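Local coordinates for protein ATPase BagA (Mycobacterium tuberculosis H37Rv, PDB 6BS3) that forms one subunit of the heterodimeric BagAB ATPase, which hydrolyses ATP and supports resistance to nitric oxide and to elevated glycerol, at residues L215-T220 with A299-Q304; I206-L211 with E222-L227; A42-A47 with E332-Q337; R171-T176 with K197-N202; Q250-A255 with T293-R298. All coordinates share one frame; numbering follows the deposited sequence.

Interaction 1 of 5, residues L215-T220 with A299-Q304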
# COMPACT_ATOMS: atom_id res chain seq x y z
N LEU A 215 -6.23 4.75 8.48
CA LEU A 215 -4.91 4.12 8.50
C LEU A 215 -3.78 5.06 8.02
O LEU A 215 -2.80 5.17 8.75
CB LEU A 215 -4.89 2.78 7.76
CG LEU A 215 -5.76 1.65 8.34
CD1 LEU A 215 -5.65 0.41 7.47
CD2 LEU A 215 -5.36 1.30 9.78
N PRO A 216 -3.89 5.80 6.86
CA PRO A 216 -2.81 6.72 6.48
C PRO A 216 -2.54 7.81 7.52
O PRO A 216 -1.39 8.16 7.76
CB PRO A 216 -3.30 7.30 5.15
CG PRO A 216 -4.24 6.29 4.62
CD PRO A 216 -4.95 5.77 5.82
N VAL A 217 -3.60 8.31 8.19
CA VAL A 217 -3.50 9.32 9.25
C VAL A 217 -2.83 8.73 10.52
O VAL A 217 -1.92 9.35 11.08
CB VAL A 217 -4.86 10.01 9.51
CG1 VAL A 217 -4.90 10.69 10.87
CG2 VAL A 217 -5.15 11.03 8.41
N GLN A 218 -3.23 7.52 10.92
CA GLN A 218 -2.67 6.83 12.08
C GLN A 218 -1.15 6.60 11.91
O GLN A 218 -0.39 6.81 12.86
CB GLN A 218 -3.37 5.48 12.27
CG GLN A 218 -3.05 4.75 13.58
CD GLN A 218 -3.79 3.43 13.70
OE1 GLN A 218 -5.00 3.33 13.45
NE2 GLN A 218 -3.07 2.39 14.08
N GLU A 219 -0.73 6.17 10.71
CA GLU A 219 0.66 5.89 10.38
C GLU A 219 1.49 7.15 10.35
O GLU A 219 2.64 7.11 10.76
CB GLU A 219 0.77 5.12 9.07
CG GLU A 219 0.26 3.69 9.18
CD GLU A 219 0.88 2.73 8.19
OE1 GLU A 219 1.81 3.13 7.45
OE2 GLU A 219 0.44 1.56 8.15
N THR A 220 0.91 8.26 9.86
CA THR A 220 1.51 9.59 9.81
C THR A 220 1.83 10.04 11.25
O THR A 220 2.95 10.47 11.52
CB THR A 220 0.58 10.59 9.07
OG1 THR A 220 0.44 10.17 7.72
CG2 THR A 220 1.12 12.02 9.06
N ALA A 299 -13.46 14.91 7.85
CA ALA A 299 -13.14 16.03 8.77
C ALA A 299 -12.79 15.54 10.19
O ALA A 299 -11.94 16.12 10.85
CB ALA A 299 -14.30 17.02 8.82
N GLU A 300 -13.45 14.45 10.64
CA GLU A 300 -13.24 13.78 11.93
C GLU A 300 -11.86 13.11 11.97
O GLU A 300 -11.21 13.13 13.01
CB GLU A 300 -14.34 12.73 12.15
CG GLU A 300 -14.70 12.47 13.60
CD GLU A 300 -15.75 11.40 13.79
OE1 GLU A 300 -16.84 11.51 13.18
OE2 GLU A 300 -15.49 10.44 14.55
N ILE A 301 -11.44 12.53 10.84
CA ILE A 301 -10.14 11.88 10.64
C ILE A 301 -9.04 12.97 10.62
O ILE A 301 -8.04 12.85 11.33
CB ILE A 301 -10.19 11.00 9.34
CG1 ILE A 301 -10.89 9.64 9.63
CG2 ILE A 301 -8.78 10.78 8.73
CD1 ILE A 301 -11.58 8.89 8.40
N ALA A 302 -9.27 14.05 9.82
CA ALA A 302 -8.38 15.22 9.66
C ALA A 302 -8.12 15.94 10.99
O ALA A 302 -7.00 16.42 11.20
CB ALA A 302 -8.97 16.19 8.65
N GLN A 303 -9.13 16.00 11.88
CA GLN A 303 -9.03 16.62 13.22
C GLN A 303 -7.89 16.01 14.06
O GLN A 303 -7.30 16.73 14.87
CB GLN A 303 -10.39 16.52 13.96
CG GLN A 303 -10.46 17.20 15.32
CD GLN A 303 -11.87 17.41 15.80
OE1 GLN A 303 -12.38 18.53 15.84
NE2 GLN A 303 -12.55 16.32 16.18
N GLN A 304 -7.57 14.71 13.87
CA GLN A 304 -6.49 14.02 14.59
C GLN A 304 -5.10 14.64 14.30
O GLN A 304 -4.18 14.48 15.12
CB GLN A 304 -6.46 12.54 14.23
CG GLN A 304 -7.64 11.72 14.76
CD GLN A 304 -7.47 10.29 14.33
OE1 GLN A 304 -7.88 9.89 13.24
NE2 GLN A 304 -6.81 9.48 15.16
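Val217 carries the contact, reaching from helix 214-229 to Ile301 and Gln304 near the end of helix 278-302. Val217 CB comes first and sits 4.1 Å from Ile301 CG2. From there the side chain forks. Val217 CG2 continues onto the same partner and meets Ile301 CG2 at 3.7 Å, methyl against methyl. The other branch, CG1, stands opposite the backbone nitrogen (chi1 161°), which brings it to Ile301 O and the Gln304 side chain. Val217 CG1 lies 3.8 Å from Ile301 O and 3.9 Å from Gln304 OE1. Gln304 CB also approaches this methyl, so the extended glutamine touches valine with its base and its amide oxygen. No hydrogen bond spans the two segments; the attachment is van der Waals, and the amide of Gln304 lies at the exposed margin of the contact. Behind Val217, its own helix is pinned internally. Thr220 OG1 donates to Pro216 O at 2.7 Å, while Thr220 N reaches Pro216 O from the other face of the carbonyl plane at 3.1 Å, so Pro216 O accepts both bonds from Thr220. Gln218 NE2 bonds to Glu222 OE1 one turn further on, and Gln218 also packs on a basic side chain of another protein chain. Toward the sheet, Pro216, Val217 and Thr220 all rest on Thr210 of strand 204-210, and Ala302 touches Leu212 in the loop leading into helix 214-229. Helix 214-229 thus lies between the central sheet on one side and the end of the long helix 278-302 on another.

Interaction 2 of 5, residues I206-L211 with E222-L227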
# COMPACT_ATOMS: atom_id res chain seq x y z
N ILE A 206 11.68 15.81 6.56
CA ILE A 206 10.86 14.64 6.22
C ILE A 206 9.41 15.11 6.09
O ILE A 206 8.83 15.61 7.06
CB ILE A 206 11.02 13.50 7.27
CG1 ILE A 206 12.49 13.03 7.37
CG2 ILE A 206 10.08 12.31 6.96
CD1 ILE A 206 13.00 12.73 8.73
N HIS A 207 8.83 14.95 4.89
CA HIS A 207 7.45 15.28 4.56
C HIS A 207 6.65 13.98 4.57
O HIS A 207 7.14 12.93 4.16
CB HIS A 207 7.34 16.00 3.19
CG HIS A 207 8.28 17.15 3.04
ND1 HIS A 207 8.14 18.30 3.81
CD2 HIS A 207 9.39 17.26 2.28
CE1 HIS A 207 9.17 19.07 3.48
NE2 HIS A 207 9.93 18.50 2.55
N LEU A 208 5.43 14.05 5.10
CA LEU A 208 4.58 12.88 5.27
C LEU A 208 3.29 13.05 4.51
O LEU A 208 2.45 13.88 4.85
CB LEU A 208 4.32 12.60 6.76
CG LEU A 208 5.57 12.39 7.61
CD1 LEU A 208 5.99 13.68 8.32
CD2 LEU A 208 5.39 11.25 8.57
N VAL A 209 3.16 12.27 3.45
CA VAL A 209 1.97 12.24 2.63
C VAL A 209 0.92 11.39 3.35
O VAL A 209 1.22 10.32 3.86
CB VAL A 209 2.27 11.70 1.20
CG1 VAL A 209 1.00 11.59 0.36
CG2 VAL A 209 3.29 12.59 0.51
N THR A 210 -0.32 11.88 3.38
CA THR A 210 -1.46 11.18 3.96
C THR A 210 -2.71 11.39 3.11
O THR A 210 -2.78 12.34 2.34
CB THR A 210 -1.65 11.58 5.45
OG1 THR A 210 -2.55 10.64 6.05
CG2 THR A 210 -2.18 13.01 5.64
N LEU A 211 -3.69 10.49 3.28
CA LEU A 211 -5.03 10.60 2.72
C LEU A 211 -5.95 10.82 3.93
O LEU A 211 -5.57 10.48 5.06
CB LEU A 211 -5.45 9.33 1.94
CG LEU A 211 -4.63 8.98 0.67
CD1 LEU A 211 -4.98 7.61 0.17
CD2 LEU A 211 -4.81 10.01 -0.44
N GLU A 222 2.04 8.08 14.09
CA GLU A 222 2.98 7.10 14.63
C GLU A 222 4.40 7.31 14.11
O GLU A 222 5.35 7.11 14.87
CB GLU A 222 2.52 5.68 14.30
CG GLU A 222 1.35 5.21 15.14
CD GLU A 222 0.65 3.95 14.67
OE1 GLU A 222 -0.29 3.50 15.37
OE2 GLU A 222 1.03 3.41 13.60
N ALA A 223 4.54 7.71 12.81
CA ALA A 223 5.83 8.00 12.19
C ALA A 223 6.42 9.31 12.74
O ALA A 223 7.58 9.30 13.12
CB ALA A 223 5.71 8.07 10.67
N ILE A 224 5.62 10.39 12.83
CA ILE A 224 6.06 11.69 13.40
C ILE A 224 6.62 11.51 14.83
O ILE A 224 7.69 12.05 15.13
CB ILE A 224 4.93 12.77 13.33
CG1 ILE A 224 4.79 13.28 11.88
CG2 ILE A 224 5.19 13.95 14.31
CD1 ILE A 224 3.59 14.15 11.57
N GLU A 225 5.94 10.72 15.66
CA GLU A 225 6.33 10.42 17.05
C GLU A 225 7.68 9.68 17.10
O GLU A 225 8.57 10.09 17.86
CB GLU A 225 5.22 9.62 17.75
CG GLU A 225 5.46 9.27 19.22
CD GLU A 225 4.34 8.50 19.89
OE1 GLU A 225 3.72 7.63 19.23
OE2 GLU A 225 4.09 8.76 21.09
N GLU A 226 7.85 8.63 16.26
CA GLU A 226 9.08 7.84 16.16
C GLU A 226 10.21 8.74 15.65
O GLU A 226 11.33 8.67 16.16
CB GLU A 226 8.86 6.71 15.15
CG GLU A 226 8.95 5.30 15.70
CD GLU A 226 8.87 4.23 14.62
OE1 GLU A 226 8.00 4.34 13.72
OE2 GLU A 226 9.68 3.28 14.68
N LEU A 227 9.93 9.58 14.64
CA LEU A 227 10.94 10.47 14.07
C LEU A 227 11.37 11.59 15.04
O LEU A 227 12.56 11.88 15.11
CB LEU A 227 10.49 11.02 12.70
CG LEU A 227 10.36 10.02 11.56
CD1 LEU A 227 9.56 10.61 10.38
CD2 LEU A 227 11.72 9.52 11.08
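Leu208 pushes its forked end into helix 214-229 between Ala223 and Ile224. Leu208 CD2 meets Ala223 CB at 3.8 Å, and Leu208 CD1 touches Ile224 CG1 at the same 3.8 Å. Ile224 CG1 faces both methyls, Leu208 CD2 being 3.9 Å from it. Beyond the first atom, Ile224 CD1 follows along Leu208 CD1 at 4.1 Å. With the leucine chi2 at 96°, off the staggered values, both methyls face the helix. Two residues earlier on the strand, Ile206 and Leu227 reach toward each other tip to tip: Ile206 CG2 stands 3.9 Å from Leu227 CD1, and Ile206 CD1 lies 4.2 Å from Leu227 CD2. All five side chains are buried, and the contact is wholly apolar. In the next shell, Ile206 and Leu208 also rest on Thr27 of strand 23-28, Ile224 packs on Val237, and Leu227 touches Ile234 of strand 234-242. The strand itself is held by backbone bonds to both neighbours, Ile206 with Gly235 and His207 with Leu25. On the other face of the strand, His207 hydrogen-bonds through NE2 to His24 and through ND1 to Ser236 N. The strand and helix segments run nearly antiparallel, at 165°, with their axes 10.3 Å apart. This is the layering expected within a beta-alpha-beta crossover, here strand 204-210, helix 214-229 and strand 234-242, in the parallel part of a P-loop NTPase sheet; the side chain of Leu208 is about 8 Å from that of the ATP-binding Lys34.

Interaction 3 of 5, residues A42-A47 with E332-Q337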
# COMPACT_ATOMS: atom_id res chain seq x y z
N ALA A 42 9.74 18.00 -6.66
CA ALA A 42 10.98 18.16 -7.44
C ALA A 42 10.80 19.22 -8.51
O ALA A 42 11.66 20.08 -8.66
CB ALA A 42 11.41 16.82 -8.06
N LEU A 43 9.64 19.18 -9.23
CA LEU A 43 9.27 20.16 -10.27
C LEU A 43 9.15 21.54 -9.68
O LEU A 43 9.62 22.50 -10.29
CB LEU A 43 7.96 19.78 -11.02
CG LEU A 43 8.03 18.57 -11.98
CD1 LEU A 43 6.62 18.09 -12.37
CD2 LEU A 43 8.84 18.90 -13.26
N THR A 44 8.54 21.64 -8.48
CA THR A 44 8.33 22.92 -7.79
C THR A 44 9.66 23.56 -7.39
O THR A 44 9.84 24.75 -7.59
CB THR A 44 7.39 22.75 -6.57
OG1 THR A 44 6.20 22.07 -6.96
CG2 THR A 44 7.01 24.06 -5.95
N LEU A 45 10.59 22.77 -6.84
CA LEU A 45 11.88 23.25 -6.38
C LEU A 45 12.85 23.55 -7.51
O LEU A 45 13.76 24.35 -7.31
CB LEU A 45 12.48 22.26 -5.35
CG LEU A 45 11.66 22.04 -4.05
CD1 LEU A 45 12.30 21.02 -3.18
CD2 LEU A 45 11.46 23.36 -3.26
N ALA A 46 12.66 22.93 -8.70
CA ALA A 46 13.52 23.18 -9.87
C ALA A 46 13.15 24.43 -10.64
O ALA A 46 14.02 24.97 -11.32
CB ALA A 46 13.54 21.98 -10.80
N ALA A 47 11.91 24.92 -10.52
CA ALA A 47 11.45 26.14 -11.20
C ALA A 47 12.39 27.35 -10.99
O ALA A 47 12.92 27.53 -9.89
CB ALA A 47 10.04 26.49 -10.78
N GLU A 332 2.12 23.20 -9.51
CA GLU A 332 1.48 24.50 -9.48
C GLU A 332 0.66 24.66 -8.17
O GLU A 332 0.78 25.70 -7.52
CB GLU A 332 0.60 24.70 -10.73
CG GLU A 332 -0.07 26.07 -10.80
CD GLU A 332 0.85 27.22 -11.17
OE1 GLU A 332 1.53 27.75 -10.26
OE2 GLU A 332 0.88 27.60 -12.36
N SER A 333 -0.09 23.62 -7.74
CA SER A 333 -0.84 23.65 -6.47
C SER A 333 0.12 23.83 -5.27
O SER A 333 -0.16 24.66 -4.41
CB SER A 333 -1.68 22.39 -6.31
OG SER A 333 -2.22 22.34 -5.00
N LEU A 334 1.26 23.11 -5.25
CA LEU A 334 2.31 23.27 -4.23
C LEU A 334 2.90 24.68 -4.24
O LEU A 334 3.04 25.26 -3.17
CB LEU A 334 3.43 22.25 -4.42
CG LEU A 334 3.08 20.80 -4.05
CD1 LEU A 334 4.22 19.88 -4.43
CD2 LEU A 334 2.71 20.65 -2.53
N ALA A 335 3.21 25.24 -5.45
CA ALA A 335 3.78 26.59 -5.60
C ALA A 335 2.86 27.68 -5.00
O ALA A 335 3.33 28.57 -4.29
CB ALA A 335 4.09 26.88 -7.07
N GLN A 336 1.54 27.58 -5.25
CA GLN A 336 0.51 28.52 -4.76
C GLN A 336 0.37 28.54 -3.23
O GLN A 336 -0.14 29.51 -2.65
CB GLN A 336 -0.84 28.20 -5.42
CG GLN A 336 -0.82 28.44 -6.94
CD GLN A 336 -2.09 28.05 -7.65
OE1 GLN A 336 -2.99 27.41 -7.09
NE2 GLN A 336 -2.19 28.41 -8.92
N GLN A 337 0.83 27.46 -2.58
CA GLN A 337 0.80 27.27 -1.14
C GLN A 337 2.10 27.75 -0.49
O GLN A 337 2.24 27.66 0.73
CB GLN A 337 0.49 25.80 -0.80
CG GLN A 337 -0.95 25.41 -1.08
CD GLN A 337 -1.17 23.93 -0.90
OE1 GLN A 337 -1.42 23.47 0.19
NE2 GLN A 337 -1.08 23.16 -1.98
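The helix that follows the P-loop, helix 34-46, meets the last helix of the chain, 324-336, where Thr44 leans on Leu334 and Ala335. The threonine splits its two branches between these neighbours. Thr44 OG1 lies 3.8 Å from Leu334 CB and 3.9 Å from Leu334 CD1, and the two side chains cross at about a right angle. Thr44 CG2 goes to the next residue, approaching Ala335 N at 4.0 Å and Ala335 CB at 4.2 Å. With OG1 set beside the backbone nitrogen (chi1 -51°), the hydroxyl is placed to hydrogen-bond Ala40 O in its own helix as well as Ser331 OG across the gap; these two partners satisfy the hydroxyl, and its touch on Leu334 is van der Waals. The helices come close here, the alpha carbons of Thr44 and Ala335 being 6.2 Å apart. In this P-loop NTPase fold, the first helix packs beside the carboxy-terminal one, which also covers the edge strand 312-316 through Leu334 on Leu315 and Ser333 on Pro316. The ATP-binding Pro316 and Asn240 both have side chains about 8 Å from that of Leu334. Farther along, the end of helix 324-336 is tied by Gln337. Gln337 NE2 donates to Ser333 O at 3.0 Å in a fairly straight bond (166°), with the carbonyl oxygen close to the plane of the amide group but the donor standing 66° out of the carbonyl plane. The same amide offers OE1 to Glu314 N on the edge strand, while Leu43, one residue before Thr44, packs on Leu327, Tyr328 and Ser331.

Interaction 4 of 5, residues R171-T176 with K197-N202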
# COMPACT_ATOMS: atom_id res chain seq x y z
N ARG A 171 13.30 3.25 10.72
CA ARG A 171 14.38 2.26 10.62
C ARG A 171 15.34 2.59 9.46
O ARG A 171 16.56 2.49 9.63
CB ARG A 171 13.78 0.84 10.47
CG ARG A 171 14.80 -0.29 10.16
CD ARG A 171 15.79 -0.58 11.29
NE ARG A 171 15.12 -0.87 12.56
CZ ARG A 171 14.84 -2.09 13.01
NH1 ARG A 171 15.19 -3.16 12.31
NH2 ARG A 171 14.21 -2.25 14.17
N PHE A 172 14.80 3.02 8.30
CA PHE A 172 15.61 3.41 7.14
C PHE A 172 16.61 4.53 7.47
O PHE A 172 17.73 4.54 6.93
CB PHE A 172 14.70 3.82 5.96
CG PHE A 172 15.43 4.37 4.75
CD1 PHE A 172 16.20 3.54 3.94
CD2 PHE A 172 15.33 5.72 4.41
CE1 PHE A 172 16.87 4.04 2.82
CE2 PHE A 172 15.99 6.22 3.27
CZ PHE A 172 16.75 5.38 2.49
N LEU A 173 16.21 5.47 8.34
CA LEU A 173 17.04 6.61 8.74
C LEU A 173 17.81 6.36 10.04
O LEU A 173 18.48 7.26 10.53
CB LEU A 173 16.21 7.91 8.79
CG LEU A 173 15.49 8.27 7.47
CD1 LEU A 173 14.43 9.31 7.70
CD2 LEU A 173 16.48 8.67 6.38
N ASP A 174 17.74 5.13 10.56
CA ASP A 174 18.45 4.76 11.78
C ASP A 174 19.85 4.23 11.41
O ASP A 174 20.07 3.02 11.32
CB ASP A 174 17.62 3.76 12.60
CG ASP A 174 18.02 3.61 14.05
OD1 ASP A 174 19.14 4.06 14.42
OD2 ASP A 174 17.23 3.02 14.82
N VAL A 175 20.77 5.17 11.18
CA VAL A 175 22.16 4.91 10.76
C VAL A 175 22.94 4.09 11.82
O VAL A 175 23.71 3.21 11.44
CB VAL A 175 22.87 6.24 10.36
CG1 VAL A 175 24.27 5.99 9.78
CG2 VAL A 175 22.03 7.03 9.37
N THR A 176 22.70 4.35 13.10
CA THR A 176 23.33 3.63 14.22
C THR A 176 22.94 2.15 14.19
O THR A 176 23.84 1.31 14.28
CB THR A 176 23.04 4.36 15.54
OG1 THR A 176 23.67 5.65 15.48
CG2 THR A 176 23.55 3.61 16.77
N LYS A 197 24.88 13.33 10.83
CA LYS A 197 24.96 14.80 10.94
C LYS A 197 24.04 15.46 9.92
O LYS A 197 23.32 16.38 10.29
CB LYS A 197 26.41 15.28 10.72
CG LYS A 197 27.14 15.60 12.01
CD LYS A 197 28.64 15.75 11.77
CE LYS A 197 29.41 14.54 12.26
NZ LYS A 197 30.81 14.52 11.77
N LEU A 198 24.07 14.99 8.65
CA LEU A 198 23.22 15.52 7.58
C LEU A 198 21.74 15.32 7.91
O LEU A 198 20.99 16.30 7.88
CB LEU A 198 23.58 14.92 6.20
CG LEU A 198 22.61 15.26 5.03
CD1 LEU A 198 22.59 16.75 4.73
CD2 LEU A 198 22.98 14.51 3.79
N LEU A 199 21.34 14.08 8.25
CA LEU A 199 19.95 13.72 8.56
C LEU A 199 19.34 14.51 9.71
O LEU A 199 18.19 14.91 9.61
CB LEU A 199 19.78 12.22 8.82
CG LEU A 199 20.03 11.29 7.63
CD1 LEU A 199 20.03 9.84 8.08
CD2 LEU A 199 19.03 11.55 6.49
N HIS A 200 20.12 14.77 10.76
CA HIS A 200 19.69 15.50 11.97
C HIS A 200 19.77 17.05 11.84
O HIS A 200 19.22 17.75 12.68
CB HIS A 200 20.47 14.98 13.20
CG HIS A 200 20.01 13.62 13.60
ND1 HIS A 200 20.45 12.48 12.92
CD2 HIS A 200 19.07 13.25 14.50
CE1 HIS A 200 19.78 11.47 13.45
NE2 HIS A 200 18.95 11.87 14.40
N SER A 201 20.36 17.58 10.75
CA SER A 201 20.50 19.02 10.54
C SER A 201 19.27 19.70 9.91
O SER A 201 18.32 19.03 9.50
CB SER A 201 21.75 19.33 9.73
OG SER A 201 21.52 19.06 8.35
N ASN A 202 19.35 21.05 9.82
CA ASN A 202 18.40 21.96 9.20
C ASN A 202 18.49 21.89 7.66
O ASN A 202 17.75 22.59 6.97
CB ASN A 202 18.60 23.41 9.72
CG ASN A 202 19.90 24.12 9.37
OD1 ASN A 202 20.69 23.73 8.49
ND2 ASN A 202 20.16 25.23 10.05
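Leu199, near the end of helix 188-200, packs into the bend between helices 169-172 and 175-179, where Leu173 and Val175 receive it on the flank of the P-loop NTPase sheet. The tight part is made mainly by methyls. Leu199 CD2 meets Leu173 CD2 at 3.8 Å, whereas Leu199 CD1 reaches Val175 CG2 at 3.7 Å; the fork thus touches one partner with each branch. Leu199 CD1 also passes 3.9 Å from Leu173 O, so the leucine rests partly on the backbone of the bend. With Val175 CG1 opposite the backbone nitrogen (chi1 -174°), CG2 is the branch turned to Leu199. Between the two receiving residues, Asp174 is the centre of an inverse gamma turn and the N-cap of helix 175-179, its OD1 making a weak bond to Lys177 N; its CB points away from Leu199. The buried side continues into the core, with Leu173 on Leu25 and Leu199 on Leu23 of strand 23-28. Val175 leans in turn on Ser192, Val195 and Val196 of the helix that carries Leu199. The outer side is different in kind. Arg171, Thr176, Lys197 and Asn202 are exposed, and Lys197 NZ forms a salt bridge with Glu193 OE2. His200 lies at the margin, its ring tied at both nitrogens, ND1 to Val196 O and NE2 to Met230 O. At the helix end, Leu198 O, which also bonds Thr204 OG1, accepts two bonds from Ser201 on the same face of its carbonyl plane, from Ser201 N at 3.2 Å and from Ser201 OG at 2.8 Å.

Interaction 5 of 5, residues Q250-A255 with T293-R298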
# COMPACT_ATOMS: atom_id res chain seq x y z
N GLN A 250 -22.95 24.73 8.23
CA GLN A 250 -24.23 24.47 8.89
C GLN A 250 -25.10 23.48 8.10
O GLN A 250 -25.66 22.56 8.69
CB GLN A 250 -24.99 25.77 9.18
CG GLN A 250 -24.46 26.52 10.39
CD GLN A 250 -25.32 27.71 10.73
OE1 GLN A 250 -25.18 28.79 10.16
NE2 GLN A 250 -26.25 27.52 11.66
N ASP A 251 -25.18 23.67 6.76
CA ASP A 251 -25.93 22.80 5.85
C ASP A 251 -25.33 21.38 5.81
O ASP A 251 -26.08 20.41 5.68
CB ASP A 251 -25.96 23.39 4.44
CG ASP A 251 -26.70 24.71 4.30
OD1 ASP A 251 -27.21 25.22 5.32
OD2 ASP A 251 -26.77 25.24 3.16
N LEU A 252 -24.00 21.28 5.92
CA LEU A 252 -23.28 20.00 5.91
C LEU A 252 -23.52 19.21 7.19
O LEU A 252 -23.82 18.02 7.11
CB LEU A 252 -21.78 20.23 5.68
CG LEU A 252 -20.93 18.98 5.72
CD1 LEU A 252 -21.31 18.03 4.62
CD2 LEU A 252 -19.47 19.33 5.67
N ALA A 253 -23.39 19.87 8.36
CA ALA A 253 -23.59 19.27 9.69
C ALA A 253 -24.98 18.66 9.82
O ALA A 253 -25.10 17.57 10.39
CB ALA A 253 -23.36 20.31 10.77
N LYS A 254 -26.01 19.34 9.27
CA LYS A 254 -27.40 18.88 9.27
C LYS A 254 -27.59 17.69 8.33
O LYS A 254 -28.16 16.68 8.75
CB LYS A 254 -28.36 20.02 8.91
CG LYS A 254 -28.74 20.91 10.07
CD LYS A 254 -29.84 21.89 9.69
CE LYS A 254 -30.32 22.72 10.86
NZ LYS A 254 -31.52 23.52 10.51
N ALA A 255 -27.09 17.80 7.07
CA ALA A 255 -27.18 16.76 6.03
C ALA A 255 -26.49 15.44 6.41
O ALA A 255 -26.94 14.38 5.98
CB ALA A 255 -26.65 17.28 4.70
N THR A 293 -22.13 12.86 4.76
CA THR A 293 -21.67 11.79 5.68
C THR A 293 -20.18 11.47 5.38
O THR A 293 -19.40 11.23 6.30
CB THR A 293 -22.57 10.54 5.57
OG1 THR A 293 -23.94 10.90 5.77
CG2 THR A 293 -22.19 9.44 6.56
N ARG A 294 -19.80 11.50 4.10
CA ARG A 294 -18.42 11.25 3.69
C ARG A 294 -17.49 12.40 4.11
O ARG A 294 -16.42 12.13 4.64
CB ARG A 294 -18.35 10.96 2.17
CG ARG A 294 -16.97 10.50 1.72
CD ARG A 294 -16.79 10.56 0.22
NE ARG A 294 -15.38 10.38 -0.14
CZ ARG A 294 -14.93 10.25 -1.38
NH1 ARG A 294 -15.78 10.26 -2.40
NH2 ARG A 294 -13.63 10.09 -1.61
N ILE A 295 -17.92 13.67 3.91
CA ILE A 295 -17.15 14.87 4.29
C ILE A 295 -16.93 14.94 5.81
O ILE A 295 -15.80 15.18 6.25
CB ILE A 295 -17.80 16.19 3.73
CG1 ILE A 295 -18.06 16.14 2.20
CG2 ILE A 295 -16.99 17.44 4.10
CD1 ILE A 295 -16.79 15.96 1.24
N THR A 296 -18.00 14.74 6.60
CA THR A 296 -18.00 14.77 8.07
C THR A 296 -16.99 13.79 8.63
O THR A 296 -16.15 14.20 9.44
CB THR A 296 -19.43 14.58 8.58
OG1 THR A 296 -20.26 15.58 8.00
CG2 THR A 296 -19.53 14.62 10.10
N ALA A 297 -17.04 12.51 8.18
CA ALA A 297 -16.13 11.44 8.55
C ALA A 297 -14.67 11.81 8.19
O ALA A 297 -13.76 11.61 9.00
CB ALA A 297 -16.53 10.15 7.85
N ARG A 298 -14.46 12.38 6.98
CA ARG A 298 -13.12 12.83 6.53
C ARG A 298 -12.58 13.95 7.45
O ARG A 298 -11.42 13.89 7.82
CB ARG A 298 -13.13 13.27 5.07
CG ARG A 298 -13.18 12.10 4.09
CD ARG A 298 -13.47 12.55 2.67
NE ARG A 298 -12.43 13.44 2.14
CZ ARG A 298 -11.34 13.04 1.48
NH1 ARG A 298 -11.12 11.75 1.28
NH2 ARG A 298 -10.47 13.92 1.04
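Leu252 meets Ile295 and Thr296 with no flat group between them: no ring, amide or guanidinium lies over the contact; Arg294 leads its guanidinium away, and that of Arg298 does not reach the contact. It is a packing of two helices, 249-255 against the long helix 278-302, far from the nucleotide site. Leu252 inserts from one side and crosses Ile295 at about a right angle. Leu252 CD2 presses on Ile295 CG2 at 3.5 Å, tighter than usual for two methyls, and lies 4.1 Å from Ile295 CB. The second branch, Leu252 CD1, also comes within 4.1 Å of Ile295 CB, so both branches face Ile295 CB. Chi1 of 177° extends the Leu252 side chain toward the long helix. Ile295 meets the leucine with CG2 and CB, while its CG1-CD1 arm leads away; the residue also touches Ile243 in a loop. Thr296 runs past Leu252 in the opposite direction, and Thr296 OG1 stands 4.1 Å from Leu252 CG as a neighbour without a hydrogen bond. That hydroxyl is engaged along its own helix with Ala292 O. Ala292, one turn before Ile295 and Thr296, is touched by Leu252 and by Ala255 as well, which spreads the contact over a full turn of the long helix. On helix 249-255, Asp251 packs on an apolar side chain of another protein chain. Further along the long helix, Arg298 NH2 makes a weak hydrogen bond to Arg241 O.

In the fold
Interaction 2 is buried between the sheet and a covering helix, and interactions 3 and 4 are buried helix contacts on the sheet's flanks, whereas interaction 5 lies at the surface and interaction 1 is partly buried. Interactions 1 and 2 share helix 214-229, and Thr210 joins them, Thr210 OG1 probably hydrogen-bonding Pro216 O at 3.2 Å. Interaction 4 touches interaction 2 through Leu173 and Ile206, while interactions 1 and 5 draw on adjoining segments at the later part of helix 278-302. Interactions 2, 4 and 5 rest on branched aliphatic groups, with a hydroxyl beside the leucine in the last; interaction 1 adds a glutamine amide at its margin, and interaction 3 is built round a threonine.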